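Local atomic coordinates of putative histidine protein kinase (Rhodobacter sphaeroides, PDB entry 3KYJ), a protein that probably relays chemoreceptor signals to the flagellar motors as a CheA-type histidine kinase, this fragment being its histidine phosphotransfer (Hpt) domain. Residues Ala17-Gln22 and Lys55-Val60; Glu11-Tyr16 and Ala111-Val116; Gly78-Arg81 and Pro86-Gly89; Leu31-Ala36 and Ala41-Pro46. All blocks are in the same frame, centred on the assembly; numbering follows the deposited sequence.

Contact 1: Ala17-Gln22 and Lys55-Val60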
loop_
_atom_site.group_PDB
_atom_site.type_symbol
_atom_site.label_atom_id
_atom_site.label_comp_id
_atom_site.label_asym_id
_atom_site.label_seq_id
_atom_site.Cartn_x
_atom_site.Cartn_y
_atom_site.Cartn_z
ATOM N N ALA A 17 -9.663 10.362 -2.685
ATOM C CA ALA A 17 -11.098 10.154 -2.750
ATOM C C ALA A 17 -11.465 9.102 -3.795
ATOM O O ALA A 17 -12.323 8.254 -3.545
ATOM C CB ALA A 17 -11.800 11.480 -3.025
ATOM N N ASP A 18 -10.820 9.151 -4.954
ATOM C CA ASP A 18 -11.155 8.257 -6.053
ATOM C C ASP A 18 -10.696 6.838 -5.741
ATOM O O ASP A 18 -11.477 5.921 -5.815
ATOM C CB ASP A 18 -10.522 8.745 -7.358
ATOM C CG ASP A 18 -10.989 7.962 -8.566
ATOM O OD1 ASP A 18 -12.002 7.245 -8.464
ATOM O OD2 ASP A 18 -10.349 8.081 -9.631
ATOM N N ASP A 19 -9.424 6.673 -5.394
ATOM C CA ASP A 19 -8.859 5.354 -5.070
ATOM C C ASP A 19 -9.550 4.774 -3.829
ATOM O O ASP A 19 -9.809 3.574 -3.757
ATOM C CB ASP A 19 -7.346 5.510 -4.842
ATOM C CG ASP A 19 -6.572 4.246 -5.118
ATOM O OD1 ASP A 19 -6.224 4.004 -6.284
ATOM O OD2 ASP A 19 -6.273 3.506 -4.173
ATOM N N GLY A 20 -9.899 5.631 -2.875
ATOM C CA GLY A 20 -10.592 5.172 -1.683
ATOM C C GLY A 20 -11.967 4.640 -2.002
ATOM O O GLY A 20 -12.378 3.618 -1.459
ATOM N N ALA A 21 -12.671 5.314 -2.908
ATOM C CA ALA A 21 -13.996 4.850 -3.298
ATOM C C ALA A 21 -13.922 3.499 -4.002
ATOM O O ALA A 21 -14.772 2.648 -3.775
ATOM C CB ALA A 21 -14.689 5.869 -4.186
ATOM N N GLN A 22 -12.926 3.311 -4.864
ATOM C CA GLN A 22 -12.732 2.015 -5.530
ATOM C C GLN A 22 -12.446 0.913 -4.514
ATOM O O GLN A 22 -12.998 -0.173 -4.597
ATOM C CB GLN A 22 -11.600 2.094 -6.556
ATOM C CG GLN A 22 -11.925 2.973 -7.755
ATOM C CD GLN A 22 -13.112 2.457 -8.566
ATOM O OE1 GLN A 22 -13.227 1.258 -8.842
ATOM N NE2 GLN A 22 -13.999 3.368 -8.955
ATOM N N LYS A 55 -6.238 1.332 3.970
ATOM C CA LYS A 55 -5.342 1.621 5.068
ATOM C C LYS A 55 -4.072 2.351 4.614
ATOM O O LYS A 55 -3.691 3.375 5.190
ATOM C CB LYS A 55 -4.966 0.326 5.778
ATOM C CG LYS A 55 -4.142 0.527 7.030
ATOM C CD LYS A 55 -3.553 -0.771 7.622
ATOM C CE LYS A 55 -2.337 -1.214 6.829
ATOM N NZ LYS A 55 -1.590 -2.307 7.518
ATOM N N GLY A 56 -3.398 1.824 3.608
ATOM C CA GLY A 56 -2.184 2.453 3.113
ATOM C C GLY A 56 -2.405 3.856 2.575
ATOM O O GLY A 56 -1.573 4.731 2.753
ATOM N N ASN A 57 -3.546 4.068 1.930
ATOM C CA ASN A 57 -3.885 5.377 1.381
ATOM C C ASN A 57 -4.017 6.408 2.513
ATOM O O ASN A 57 -3.537 7.527 2.424
ATOM C CB ASN A 57 -5.202 5.296 0.583
ATOM C CG ASN A 57 -5.066 4.586 -0.761
ATOM O OD1 ASN A 57 -4.000 4.084 -1.129
ATOM N ND2 ASN A 57 -6.161 4.542 -1.492
ATOM N N SER A 58 -4.686 6.007 3.590
ATOM C CA SER A 58 -4.872 6.907 4.708
ATOM C C SER A 58 -3.540 7.179 5.399
ATOM O O SER A 58 -3.295 8.297 5.863
ATOM C CB SER A 58 -5.902 6.340 5.689
ATOM O OG SER A 58 -5.433 5.192 6.392
ATOM N N ARG A 59 -2.669 6.176 5.453
ATOM C CA ARG A 59 -1.355 6.359 6.037
ATOM C C ARG A 59 -0.525 7.383 5.249
ATOM O O ARG A 59 0.169 8.189 5.858
ATOM C CB ARG A 59 -0.639 5.016 6.147
ATOM C CG ARG A 59 0.772 5.103 6.737
ATOM C CD ARG A 59 1.453 3.730 6.744
ATOM N NE ARG A 59 0.702 2.782 7.560
ATOM C CZ ARG A 59 0.876 1.461 7.571
ATOM N NH1 ARG A 59 1.791 0.888 6.791
ATOM N NH2 ARG A 59 0.120 0.703 8.361
ATOM N N VAL A 60 -0.589 7.357 3.913
ATOM C CA VAL A 60 0.152 8.308 3.073
ATOM C C VAL A 60 -0.125 9.748 3.500
ATOM O O VAL A 60 0.774 10.585 3.493
ATOM C CB VAL A 60 -0.201 8.105 1.544
ATOM C CG1 VAL A 60 0.256 9.310 0.672
ATOM C CG2 VAL A 60 0.442 6.858 1.025
HETATM O O HOH W 1 -3.395 3.928 -3.776
#

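Contact 2: Glu11-Tyr16 and Ala111-Val116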
loop_
_atom_site.group_PDB
_atom_site.type_symbol
_atom_site.label_atom_id
_atom_site.label_comp_id
_atom_site.label_asym_id
_atom_site.label_seq_id
_atom_site.Cartn_x
_atom_site.Cartn_y
_atom_site.Cartn_z
ATOM N N GLU A 11 -4.143 17.313 -6.371
ATOM C CA GLU A 11 -4.126 16.028 -7.048
ATOM C C GLU A 11 -4.124 14.845 -6.074
ATOM O O GLU A 11 -4.824 13.877 -6.287
ATOM C CB GLU A 11 -2.924 15.936 -8.004
ATOM C CG GLU A 11 -2.927 14.659 -8.828
ATOM C CD GLU A 11 -1.699 14.491 -9.731
ATOM O OE1 GLU A 11 -0.820 15.378 -9.777
ATOM O OE2 GLU A 11 -1.616 13.442 -10.398
ATOM N N ILE A 12 -3.365 14.923 -4.991
ATOM C CA ILE A 12 -3.303 13.784 -4.091
ATOM C C ILE A 12 -4.607 13.629 -3.315
ATOM O O ILE A 12 -5.041 12.511 -3.072
ATOM C CB ILE A 12 -2.058 13.825 -3.173
ATOM C CG1 ILE A 12 -1.877 12.466 -2.487
ATOM C CG2 ILE A 12 -2.147 14.941 -2.146
ATOM C CD1 ILE A 12 -0.493 12.250 -1.890
ATOM N N TRP A 13 -5.266 14.733 -2.970
ATOM C CA TRP A 13 -6.558 14.621 -2.304
ATOM C C TRP A 13 -7.637 14.063 -3.245
ATOM O O TRP A 13 -8.488 13.291 -2.820
ATOM C CB TRP A 13 -6.978 15.955 -1.651
ATOM C CG TRP A 13 -6.261 16.160 -0.367
ATOM C CD1 TRP A 13 -5.192 16.974 -0.136
ATOM C CD2 TRP A 13 -6.513 15.475 0.860
ATOM N NE1 TRP A 13 -4.781 16.852 1.165
ATOM C CE2 TRP A 13 -5.570 15.926 1.792
ATOM C CE3 TRP A 13 -7.445 14.508 1.257
ATOM C CZ2 TRP A 13 -5.547 15.471 3.111
ATOM C CZ3 TRP A 13 -7.427 14.072 2.575
ATOM C CH2 TRP A 13 -6.473 14.550 3.482
ATOM N N ALA A 14 -7.585 14.440 -4.522
ATOM C CA ALA A 14 -8.498 13.885 -5.515
ATOM C C ALA A 14 -8.289 12.378 -5.644
ATOM O O ALA A 14 -9.239 11.609 -5.693
ATOM C CB ALA A 14 -8.300 14.553 -6.853
ATOM N N LEU A 15 -7.028 11.963 -5.682
ATOM C CA LEU A 15 -6.705 10.551 -5.797
ATOM C C LEU A 15 -7.112 9.782 -4.540
ATOM O O LEU A 15 -7.584 8.658 -4.619
ATOM C CB LEU A 15 -5.218 10.388 -6.082
ATOM C CG LEU A 15 -4.758 8.955 -6.243
ATOM C CD1 LEU A 15 -5.483 8.339 -7.445
ATOM C CD2 LEU A 15 -3.241 8.927 -6.446
ATOM N N TYR A 16 -6.938 10.385 -3.376
ATOM C CA TYR A 16 -7.383 9.744 -2.141
ATOM C C TYR A 16 -8.872 9.419 -2.203
ATOM O O TYR A 16 -9.307 8.332 -1.841
ATOM C CB TYR A 16 -7.065 10.664 -0.968
ATOM C CG TYR A 16 -7.670 10.285 0.350
ATOM C CD1 TYR A 16 -7.148 9.240 1.115
ATOM C CD2 TYR A 16 -8.739 11.022 0.866
ATOM C CE1 TYR A 16 -7.702 8.921 2.352
ATOM C CE2 TYR A 16 -9.302 10.696 2.073
ATOM C CZ TYR A 16 -8.777 9.667 2.811
ATOM O OH TYR A 16 -9.342 9.394 4.034
ATOM N N ALA A 111 -12.901 16.047 2.160
ATOM C CA ALA A 111 -13.439 17.389 1.999
ATOM C C ALA A 111 -12.795 18.372 2.985
ATOM O O ALA A 111 -12.573 19.541 2.660
ATOM C CB ALA A 111 -14.947 17.366 2.187
ATOM N N SER A 112 -12.477 17.887 4.176
ATOM C CA SER A 112 -11.755 18.656 5.176
ATOM C C SER A 112 -10.242 18.648 4.939
ATOM O O SER A 112 -9.527 19.458 5.512
ATOM C CB SER A 112 -12.001 18.085 6.563
ATOM O OG SER A 112 -11.436 16.786 6.648
ATOM N N ARG A 113 -9.756 17.731 4.107
ATOM C CA ARG A 113 -8.317 17.485 3.950
ATOM C C ARG A 113 -7.620 17.338 5.305
ATOM O O ARG A 113 -6.495 17.801 5.512
ATOM C CB ARG A 113 -7.666 18.572 3.088
ATOM C CG ARG A 113 -8.292 18.703 1.732
ATOM C CD ARG A 113 -7.515 19.646 0.838
ATOM N NE ARG A 113 -8.056 19.648 -0.511
ATOM C CZ ARG A 113 -7.469 20.214 -1.558
ATOM N NH1 ARG A 113 -6.303 20.827 -1.418
ATOM N NH2 ARG A 113 -8.052 20.149 -2.744
ATOM N N ALA A 114 -8.305 16.654 6.223
ATOM C CA ALA A 114 -7.772 16.396 7.560
ATOM C C ALA A 114 -8.351 15.108 8.119
ATOM O O ALA A 114 -9.325 14.595 7.589
ATOM C CB ALA A 114 -8.086 17.560 8.500
ATOM N N ASP A 115 -7.745 14.616 9.192
ATOM C CA ASP A 115 -8.202 13.385 9.844
ATOM C C ASP A 115 -9.550 13.634 10.506
ATOM O O ASP A 115 -9.945 14.773 10.757
ATOM C CB ASP A 115 -7.152 12.915 10.848
ATOM C CG ASP A 115 -7.217 11.423 11.161
ATOM O OD1 ASP A 115 -8.029 10.663 10.584
ATOM O OD2 ASP A 115 -6.398 11.019 12.011
ATOM N N VAL A 116 -10.264 12.553 10.784
ATOM C CA VAL A 116 -11.577 12.639 11.406
ATOM C C VAL A 116 -11.401 12.603 12.883
ATOM O O VAL A 116 -10.351 12.169 13.384
ATOM C CB VAL A 116 -12.465 11.421 11.056
ATOM C CG1 VAL A 116 -12.773 11.406 9.598
ATOM C CG2 VAL A 116 -11.784 10.131 11.479
#

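Contact 3: Gly78-Arg81 and Pro86-Gly89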
loop_
_atom_site.group_PDB
_atom_site.type_symbol
_atom_site.label_atom_id
_atom_site.label_comp_id
_atom_site.label_asym_id
_atom_site.label_seq_id
_atom_site.Cartn_x
_atom_site.Cartn_y
_atom_site.Cartn_z
ATOM N N GLY A 78 -7.262 -10.846 8.542
ATOM C CA GLY A 78 -6.055 -11.652 8.628
ATOM C C GLY A 78 -6.190 -12.912 9.480
ATOM O O GLY A 78 -5.553 -13.930 9.193
ATOM N N LEU A 79 -7.016 -12.870 10.519
ATOM C CA LEU A 79 -7.245 -14.066 11.338
ATOM C C LEU A 79 -7.919 -15.152 10.506
ATOM O O LEU A 79 -7.617 -16.337 10.655
ATOM C CB LEU A 79 -8.141 -13.771 12.529
ATOM C CG LEU A 79 -7.564 -12.903 13.645
ATOM C CD1 LEU A 79 -8.667 -12.624 14.649
ATOM C CD2 LEU A 79 -6.382 -13.596 14.303
ATOM N N VAL A 80 -8.864 -14.749 9.664
ATOM C CA VAL A 80 -9.515 -15.681 8.718
ATOM C C VAL A 80 -8.497 -16.213 7.715
ATOM O O VAL A 80 -8.420 -17.420 7.470
ATOM C CB VAL A 80 -10.681 -15.007 7.961
ATOM C CG1 VAL A 80 -11.257 -15.957 6.931
ATOM C CG2 VAL A 80 -11.770 -14.580 8.927
ATOM N N ARG A 81 -7.704 -15.317 7.137
ATOM C CA ARG A 81 -6.807 -15.709 6.057
ATOM C C ARG A 81 -5.659 -16.581 6.571
ATOM O O ARG A 81 -5.270 -17.543 5.901
ATOM C CB ARG A 81 -6.256 -14.463 5.347
ATOM C CG ARG A 81 -5.499 -14.782 4.066
ATOM C CD ARG A 81 -4.772 -13.564 3.537
ATOM N NE ARG A 81 -3.670 -13.190 4.419
ATOM C CZ ARG A 81 -2.882 -12.142 4.222
ATOM N NH1 ARG A 81 -3.076 -11.368 3.170
ATOM N NH2 ARG A 81 -1.900 -11.876 5.069
ATOM N N PRO A 86 -12.966 -19.126 10.884
ATOM C CA PRO A 86 -13.959 -19.043 9.806
ATOM C C PRO A 86 -14.540 -17.641 9.602
ATOM O O PRO A 86 -14.684 -16.866 10.561
ATOM C CB PRO A 86 -15.072 -20.002 10.278
ATOM C CG PRO A 86 -14.418 -20.892 11.262
ATOM C CD PRO A 86 -13.397 -20.033 11.956
ATOM N N MET A 87 -14.828 -17.331 8.346
ATOM C CA MET A 87 -15.461 -16.070 7.975
ATOM C C MET A 87 -16.948 -16.174 8.291
ATOM O O MET A 87 -17.798 -16.316 7.401
ATOM C CB MET A 87 -15.215 -15.764 6.488
ATOM C CG MET A 87 -15.887 -14.478 5.939
ATOM S SD MET A 87 -15.439 -12.912 6.729
ATOM C CE MET A 87 -13.748 -12.662 6.173
ATOM N N ASP A 88 -17.259 -16.115 9.581
ATOM C CA ASP A 88 -18.632 -16.321 10.015
ATOM C C ASP A 88 -19.509 -15.099 9.775
ATOM O O ASP A 88 -19.028 -14.026 9.374
ATOM C CB ASP A 88 -18.684 -16.805 11.481
ATOM C CG ASP A 88 -18.346 -15.719 12.495
ATOM O OD1 ASP A 88 -18.650 -14.532 12.270
ATOM O OD2 ASP A 88 -17.779 -16.088 13.545
ATOM N N GLY A 89 -20.797 -15.268 10.014
ATOM C CA GLY A 89 -21.776 -14.255 9.703
ATOM C C GLY A 89 -21.537 -12.985 10.506
ATOM O O GLY A 89 -21.830 -11.897 10.030
#

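Contact 4: Leu31-Ala36 and Ala41-Pro46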
loop_
_atom_site.group_PDB
_atom_site.type_symbol
_atom_site.label_atom_id
_atom_site.label_comp_id
_atom_site.label_asym_id
_atom_site.label_seq_id
_atom_site.Cartn_x
_atom_site.Cartn_y
_atom_site.Cartn_z
ATOM N N LEU A 31 -18.074 -8.424 0.658
ATOM C CA LEU A 31 -18.896 -8.697 1.839
ATOM C C LEU A 31 -20.338 -9.033 1.456
ATOM O O LEU A 31 -20.942 -9.955 2.009
ATOM C CB LEU A 31 -18.847 -7.494 2.768
ATOM C CG LEU A 31 -17.475 -7.272 3.424
ATOM C CD1 LEU A 31 -17.443 -5.918 4.133
ATOM C CD2 LEU A 31 -17.173 -8.390 4.412
ATOM N N LEU A 32 -20.875 -8.320 0.467
ATOM C CA LEU A 32 -22.237 -8.598 0.009
ATOM C C LEU A 32 -22.289 -9.955 -0.685
ATOM O O LEU A 32 -23.267 -10.670 -0.544
ATOM C CB LEU A 32 -22.757 -7.489 -0.913
ATOM C CG LEU A 32 -23.045 -6.149 -0.213
ATOM C CD1 LEU A 32 -23.429 -5.110 -1.216
ATOM C CD2 LEU A 32 -24.120 -6.278 0.863
ATOM N N ALA A 33 -21.242 -10.317 -1.416
ATOM C CA ALA A 33 -21.178 -11.644 -2.018
ATOM C C ALA A 33 -21.169 -12.738 -0.948
ATOM O O ALA A 33 -21.865 -13.757 -1.094
ATOM C CB ALA A 33 -19.963 -11.748 -2.954
ATOM N N LEU A 34 -20.438 -12.508 0.147
ATOM C CA LEU A 34 -20.396 -13.471 1.237
ATOM C C LEU A 34 -21.760 -13.576 1.907
ATOM O O LEU A 34 -22.237 -14.656 2.235
ATOM C CB LEU A 34 -19.311 -13.088 2.248
ATOM C CG LEU A 34 -17.877 -13.245 1.743
ATOM C CD1 LEU A 34 -16.904 -12.599 2.719
ATOM C CD2 LEU A 34 -17.522 -14.722 1.494
ATOM N N GLN A 35 -22.410 -12.442 2.081
ATOM C CA GLN A 35 -23.719 -12.430 2.692
ATOM C C GLN A 35 -24.730 -13.179 1.833
ATOM O O GLN A 35 -25.674 -13.761 2.355
ATOM C CB GLN A 35 -24.146 -10.979 2.902
ATOM C CG GLN A 35 -25.294 -10.793 3.816
ATOM C CD GLN A 35 -25.529 -9.325 4.078
ATOM O OE1 GLN A 35 -25.715 -8.547 3.148
ATOM N NE2 GLN A 35 -25.495 -8.935 5.344
ATOM N N ALA A 36 -24.522 -13.188 0.522
ATOM C CA ALA A 36 -25.427 -13.886 -0.388
ATOM C C ALA A 36 -25.102 -15.385 -0.512
ATOM O O ALA A 36 -25.783 -16.113 -1.234
ATOM C CB ALA A 36 -25.389 -13.239 -1.744
ATOM N N ALA A 41 -13.474 -18.587 -0.026
ATOM C CA ALA A 41 -12.280 -18.841 -0.813
ATOM C C ALA A 41 -12.121 -17.811 -1.921
ATOM O O ALA A 41 -11.018 -17.463 -2.276
ATOM C CB ALA A 41 -12.306 -20.266 -1.399
ATOM N N ALA A 42 -13.235 -17.350 -2.479
ATOM C CA ALA A 42 -13.211 -16.406 -3.595
ATOM C C ALA A 42 -13.103 -14.952 -3.150
ATOM O O ALA A 42 -12.806 -14.076 -3.958
ATOM C CB ALA A 42 -14.474 -16.577 -4.452
ATOM N N HIS A 43 -13.357 -14.697 -1.875
ATOM C CA HIS A 43 -13.561 -13.312 -1.439
ATOM C C HIS A 43 -12.624 -12.803 -0.359
ATOM O O HIS A 43 -12.476 -11.590 -0.229
ATOM C CB HIS A 43 -15.005 -13.126 -1.006
ATOM C CG HIS A 43 -15.964 -13.244 -2.138
ATOM N ND1 HIS A 43 -16.049 -12.294 -3.133
ATOM C CD2 HIS A 43 -16.806 -14.245 -2.493
ATOM C CE1 HIS A 43 -16.940 -12.682 -4.030
ATOM N NE2 HIS A 43 -17.409 -13.862 -3.667
ATOM N N VAL A 44 -11.983 -13.677 0.415
ATOM C CA VAL A 44 -11.143 -13.185 1.517
ATOM C C VAL A 44 -9.906 -12.435 0.989
ATOM O O VAL A 44 -9.506 -11.422 1.549
ATOM C CB VAL A 44 -10.798 -14.334 2.513
ATOM C CG1 VAL A 44 -9.727 -13.918 3.531
ATOM C CG2 VAL A 44 -12.063 -14.753 3.252
ATOM N N GLY A 45 -9.326 -12.899 -0.111
ATOM C CA GLY A 45 -8.208 -12.204 -0.721
ATOM C C GLY A 45 -8.568 -10.814 -1.210
ATOM O O GLY A 45 -7.929 -9.840 -0.822
ATOM N N PRO A 46 -9.605 -10.702 -2.048
ATOM C CA PRO A 46 -10.056 -9.389 -2.511
ATOM C C PRO A 46 -10.424 -8.465 -1.358
ATOM O O PRO A 46 -10.131 -7.279 -1.403
ATOM C CB PRO A 46 -11.270 -9.725 -3.380
ATOM C CG PRO A 46 -10.971 -11.123 -3.929
ATOM C CD PRO A 46 -10.209 -11.809 -2.827
#

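Contact 1: Ala17-Gln22 and Lys55-Val60
With CG trans to the backbone N (chi1 -154°), the carboxylate of Asp19 leaves helix 10-35 toward helix 40-60. Asn57 reaches back with CG beside its own backbone N (chi1 -73°), and the two side chains meet at about a right angle. Asn57 ND2 donates to Asp19 OD2 over 2.9 Å in a nearly straight bond, the N-H...O angle being 170°. The acceptor lies in the plane of the amide, whereas the donor comes to OD2 from its anti side and slightly out of the carboxylate plane. A water bridges the same pair: it donates to Asn57 OD1 at 2.7 Å and, more weakly, to Asp19 OD2, which thus takes two donors. Both hydrogen-bonding atoms of the amide are engaged, which should hold its rotation. The bond joins two helices of the Hpt helical bundle, and helix 40-60 also carries His52, the predicted phosphorylation site. The segments come nearest at Gly20, whose N lies 4.1 Å from Asn57 ND2. The other protein of the assembly lays apolar side chains on both Asp19 and Asn57. On helix 64-82, Glu74 and Glu67 form salt bridges with Lys55 and Arg59.

Contact 2: Glu11-Tyr16 and Ala111-Val116
Where helix 89-112 ends, Arg113 turns out of the helix with positive phi and lies flat on Trp13 of helix 10-35, joining the last turn of one helix of the Hpt bundle to the first turns of another. The helix end itself is shaped by an ST turn, in which Ala114 N donates to Ser112 OG at 3.2 Å. Across the contact the indole is the receiving surface. Arg113 CA sits over the six-membered ring, 3.5 Å from its centroid and 15° off the ring normal, a CH-pi contact. Arg113 CB follows at 3.6 Å from Trp13 CE2, and Arg113 CD comes to 3.7 Å from Trp13 CD1. The chain, extended from CG to NE, therefore runs over the same face from the benzene part of the indole to the pyrrole part. At its far end the guanidinium is turned only 12° from the ring plane, with Arg113 NE 3.9 Å from Trp13 CG, and has largely passed the ring to lie over Trp13 CB. Arg113 NH2 makes a salt bridge to Asp10, while Leu61 also packs on Trp13. No hydrogen bond crosses between the segments: the indole takes the aliphatic arm by dispersion and CH-pi contact, and the charge is delivered past it to a carboxylate at the start of helix 10-35, where it is probably partly neutralised.

Contact 3: Gly78-Arg81 and Pro86-Gly89
Asp88 N donates weakly to Pro86 O at 2.9 Å, closing an inverse gamma turn centred on Met87, and Val80 CG2 packs 4.0 Å from the same oxygen. The turn places Met87 beside helix 64-82, and the bent methionine chain makes the contact. The contact across is apolar, with the two side chains of Val80 and Met87 at about a right angle. Val80 uses both branches. Its CG1, trans to the backbone N (chi1 176°), lies 4.0 Å from Met87 CB, while its CG2 comes to 3.9 Å from Met87 CE. The methionine can touch the valine at both its root and its tip because its chain bends at chi2 (59°) and chi3 (71°), folding the methyl back; this holds for one of two modelled conformers, so the tip contact may be shared with another arrangement. Asp88, the last residue of the turn, is also the N-cap of helix 89-112: its OD1 accepts from Ile91 N and weakly from Glu90 N, and its OD2 forms a salt bridge with Lys131. The segment thus carries the chain from helix 64-82 into the next helix of the Hpt bundle. Val80 reaches Ile91 on helix 89-112 as well as Val44 on helix 40-60, and Met87 touches Val44 and Leu47 of helix 40-60 and Val92 of helix 89-112.

Contact 4: Leu31-Ala36 and Ala41-Pro46
Ala33 CB presses close on the imidazole of His43, 3.3 Å from CE1, whereas Leu34 meets the same histidine more loosely. The alanine methyl stands over one face of the ring in a CH-pi contact, 3.7 Å from the centroid of His43 and 30° off its normal, displaced toward the outer edge where CE1 and NE2 lie. Leu34 comes alongside at the base: its CD2 is 3.9 Å from His43 CB, and the side chains run past one another in opposing senses. His43 swings its ring toward helix 10-35 with CG beside the backbone N (chi1 -67°). The contact bridges the hairpin joining helix 10-35 to helix 40-60, at one end of the Hpt bundle, and all three residues stay partly exposed. Toward the turn between the helices, Ala36 and Ala41 are exposed; on the inner side, Leu31 is buried against Leu95 and Leu96 of helix 89-112. His43 NE2 is hydrogen-bonded to Glu38 OE1 in that turn, which should help to set the rotation of the ring. The imidazole thus plays two parts, its face seating a methyl and its nitrogen meeting a carboxylate that would tend to stabilise a positive charge on it.

In the fold
Contact 1 is the buried member of the set and rests on a hydrogen bond with a water beside it; contacts 2, 3 and 4 lie at the surface and hold by apolar and CH-pi contact. Contacts 1 and 4 both join helix 10-35 to helix 40-60, with centres about 21 Å apart, polar at one level and apolar at the other. Contact 2 adjoins contact 1, where Ile12 CD1 packs 4.0 Å from Val60 CG1, and brings in the end of helix 89-112. On the opposite side of the chain's centre from contact 2, contacts 3 and 4 merge through Met87, Leu34 and Val44 into one apolar patch.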